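Local coordinates for AP endonuclease, family protein 2 (Mycobacterium smegmatis, PDB 5TNV), which binds magnesium in a xylose isomerase-like TIM barrel and may have endonuclease activity, at residues D70-W75 and S104-S109. Sequence-based numbering, arbitrary orientation. Where two conformers were deposited one is given.
Sequences DPTDAW and SMTRSS
Asp70 and Asp73 each hold the 104-109 segment with both carboxylate oxygens. Asp70 takes both donors of Ser104: OD1 receives the backbone N at 2.8 Å through its syn lone pair, while OD2 receives OG at 2.7 Å, also on the syn side but 34° out of the carboxylate plane. OD1 meanwhile accepts Thr72 N, closing an Asx turn, and OD2 is also hydrogen-bonded to Ser102 OG. Farther along, Asp73 CG sits between its own backbone N and carbonyl carbon (chi1 63°), and the carboxylate reaches the bend of the other loop. Its OD1 is gripped twice by Thr106, by OG1 at 2.9 Å through the syn lone pair and from above the plane by the backbone N, also at 2.9 Å. Ser108 OG closes on OD2 at 2.8 Å. Thr72 OG1 accepts Ala74 N in an ST turn that shapes the loop carrying Asp73.

Met105 CB lies beside the carboxylate, 3.5 Å from Asp73 OD2. Apolar packing is thin: Thr106 CG2 touches Thr72 CB at 3.9 Å. Thr72 CA makes a CH...O contact of 3.0 Å with Ser104 O. The loops follow neighbouring parallel barrel strands, 68-70 and 99-104. Because Ser104 OG also bonds NE2 of the magnesium ligand His252, Asp70 belongs to an outer shell consistent with orienting that histidine, its hold relayed through Ser104.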
loop_
_atom_site.group_PDB
_atom_site.type_symbol
_atom_site.label_atom_id
_atom_site.label_comp_id
_atom_site.label_asym_id
_atom_site.label_seq_id
_atom_site.Cartn_x
_atom_site.Cartn_y
_atom_site.Cartn_z
ATOM N N ASP A 70 19.302 14.046 -5.907
ATOM C CA ASP A 70 20.177 13.497 -6.944
ATOM C C ASP A 70 19.548 13.969 -8.244
ATOM O O ASP A 70 18.458 13.559 -8.587
ATOM C CB ASP A 70 20.292 12.001 -6.855
ATOM C CG ASP A 70 21.191 11.373 -7.904
ATOM O OD1 ASP A 70 21.219 11.849 -9.061
ATOM O OD2 ASP A 70 21.882 10.369 -7.526
ATOM N N PRO A 71 20.219 14.908 -8.965
ATOM C CA PRO A 71 19.572 15.484 -10.158
ATOM C C PRO A 71 19.442 14.484 -11.308
ATOM O O PRO A 71 18.721 14.785 -12.261
ATOM C CB PRO A 71 20.534 16.614 -10.537
ATOM C CG PRO A 71 21.872 16.100 -10.098
ATOM C CD PRO A 71 21.575 15.432 -8.765
ATOM N N THR A 72 20.145 13.378 -11.239
ATOM C CA THR A 72 20.290 12.450 -12.381
ATOM C C THR A 72 20.909 13.186 -13.544
ATOM O O THR A 72 21.503 14.259 -13.368
ATOM C CB THR A 72 19.007 11.667 -12.712
ATOM O OG1 THR A 72 18.074 12.471 -13.496
ATOM C CG2 THR A 72 18.319 11.145 -11.483
ATOM N N ASP A 73 20.817 12.617 -14.749
ATOM C CA ASP A 73 21.080 13.267 -16.021
ATOM C C ASP A 73 19.826 13.330 -16.861
ATOM O O ASP A 73 19.896 13.737 -18.046
ATOM C CB ASP A 73 22.210 12.589 -16.809
ATOM C CG ASP A 73 21.913 11.183 -17.198
ATOM O OD1 ASP A 73 20.843 10.694 -16.839
ATOM O OD2 ASP A 73 22.760 10.528 -17.851
ATOM N N ALA A 74 18.650 13.035 -16.300
ATOM C CA ALA A 74 17.372 12.996 -17.028
ATOM C C ALA A 74 16.496 14.215 -16.757
ATOM O O ALA A 74 15.363 14.269 -17.271
ATOM C CB ALA A 74 16.665 11.696 -16.649
ATOM N N TRP A 75 17.003 15.152 -15.984
ATOM C CA TRP A 75 16.330 16.397 -15.588
ATOM C C TRP A 75 17.227 17.516 -16.134
ATOM O O TRP A 75 17.586 17.507 -17.337
ATOM C CB TRP A 75 16.011 16.386 -14.098
ATOM C CG TRP A 75 15.432 17.646 -13.540
ATOM C CD1 TRP A 75 14.304 18.288 -13.940
ATOM C CD2 TRP A 75 15.975 18.426 -12.490
ATOM N NE1 TRP A 75 14.103 19.422 -13.203
ATOM C CE2 TRP A 75 15.125 19.533 -12.303
ATOM C CE3 TRP A 75 17.106 18.331 -11.651
ATOM C CZ2 TRP A 75 15.370 20.524 -11.345
ATOM C CZ3 TRP A 75 17.352 19.301 -10.716
ATOM C CH2 TRP A 75 16.482 20.388 -10.561
ATOM N N SER A 104 23.310 10.548 -10.462
ATOM C CA SER A 104 23.052 9.257 -11.106
ATOM C C SER A 104 22.722 9.409 -12.563
ATOM O O SER A 104 21.644 9.858 -12.945
ATOM C CB SER A 104 21.893 8.522 -10.402
ATOM O OG SER A 104 22.236 8.203 -9.057
ATOM N N MET A 105 23.634 8.961 -13.429
ATOM C CA MET A 105 23.361 8.879 -14.847
ATOM C C MET A 105 22.367 7.767 -15.093
ATOM O O MET A 105 22.456 6.747 -14.434
ATOM C CB MET A 105 24.661 8.638 -15.612
ATOM C CG MET A 105 25.658 9.759 -15.487
ATOM S SD MET A 105 27.244 9.412 -16.256
ATOM C CE MET A 105 26.968 9.412 -18.042
ATOM N N THR A 106 21.480 7.952 -16.054
ATOM C CA THR A 106 20.425 6.939 -16.198
ATOM C C THR A 106 20.786 6.057 -17.358
ATOM O O THR A 106 21.736 5.292 -17.405
ATOM C CB THR A 106 19.076 7.667 -16.214
ATOM O OG1 THR A 106 18.968 8.596 -17.319
ATOM C CG2 THR A 106 18.905 8.474 -14.920
ATOM N N ARG A 107 20.191 5.803 -18.392
ATOM C CA ARG A 107 20.163 5.280 -19.710
ATOM C C ARG A 107 21.170 6.023 -20.612
ATOM O O ARG A 107 20.878 6.490 -21.681
ATOM C CB ARG A 107 18.740 5.240 -20.268
ATOM C CG ARG A 107 17.824 4.376 -19.364
ATOM C CD ARG A 107 16.401 4.232 -19.909
ATOM N NE ARG A 107 15.565 3.581 -18.904
ATOM C CZ ARG A 107 15.595 2.288 -18.625
ATOM N NH1 ARG A 107 16.348 1.453 -19.321
ATOM N NH2 ARG A 107 14.834 1.830 -17.646
ATOM N N SER A 108 22.391 6.056 -20.098
ATOM C CA SER A 108 23.534 6.766 -20.642
ATOM C C SER A 108 24.775 5.912 -20.511
ATOM O O SER A 108 25.768 6.276 -19.890
ATOM C CB SER A 108 23.738 8.100 -19.926
ATOM O OG SER A 108 22.567 8.854 -20.035
ATOM N N SER A 109 24.734 4.706 -21.062
ATOM C CA SER A 109 25.802 3.737 -20.842
ATOM C C SER A 109 27.128 4.180 -21.475
ATOM O O SER A 109 27.141 4.643 -22.633
ATOM C CB SER A 109 25.410 2.391 -21.421
ATOM O OG SER A 109 26.536 1.515 -21.325
#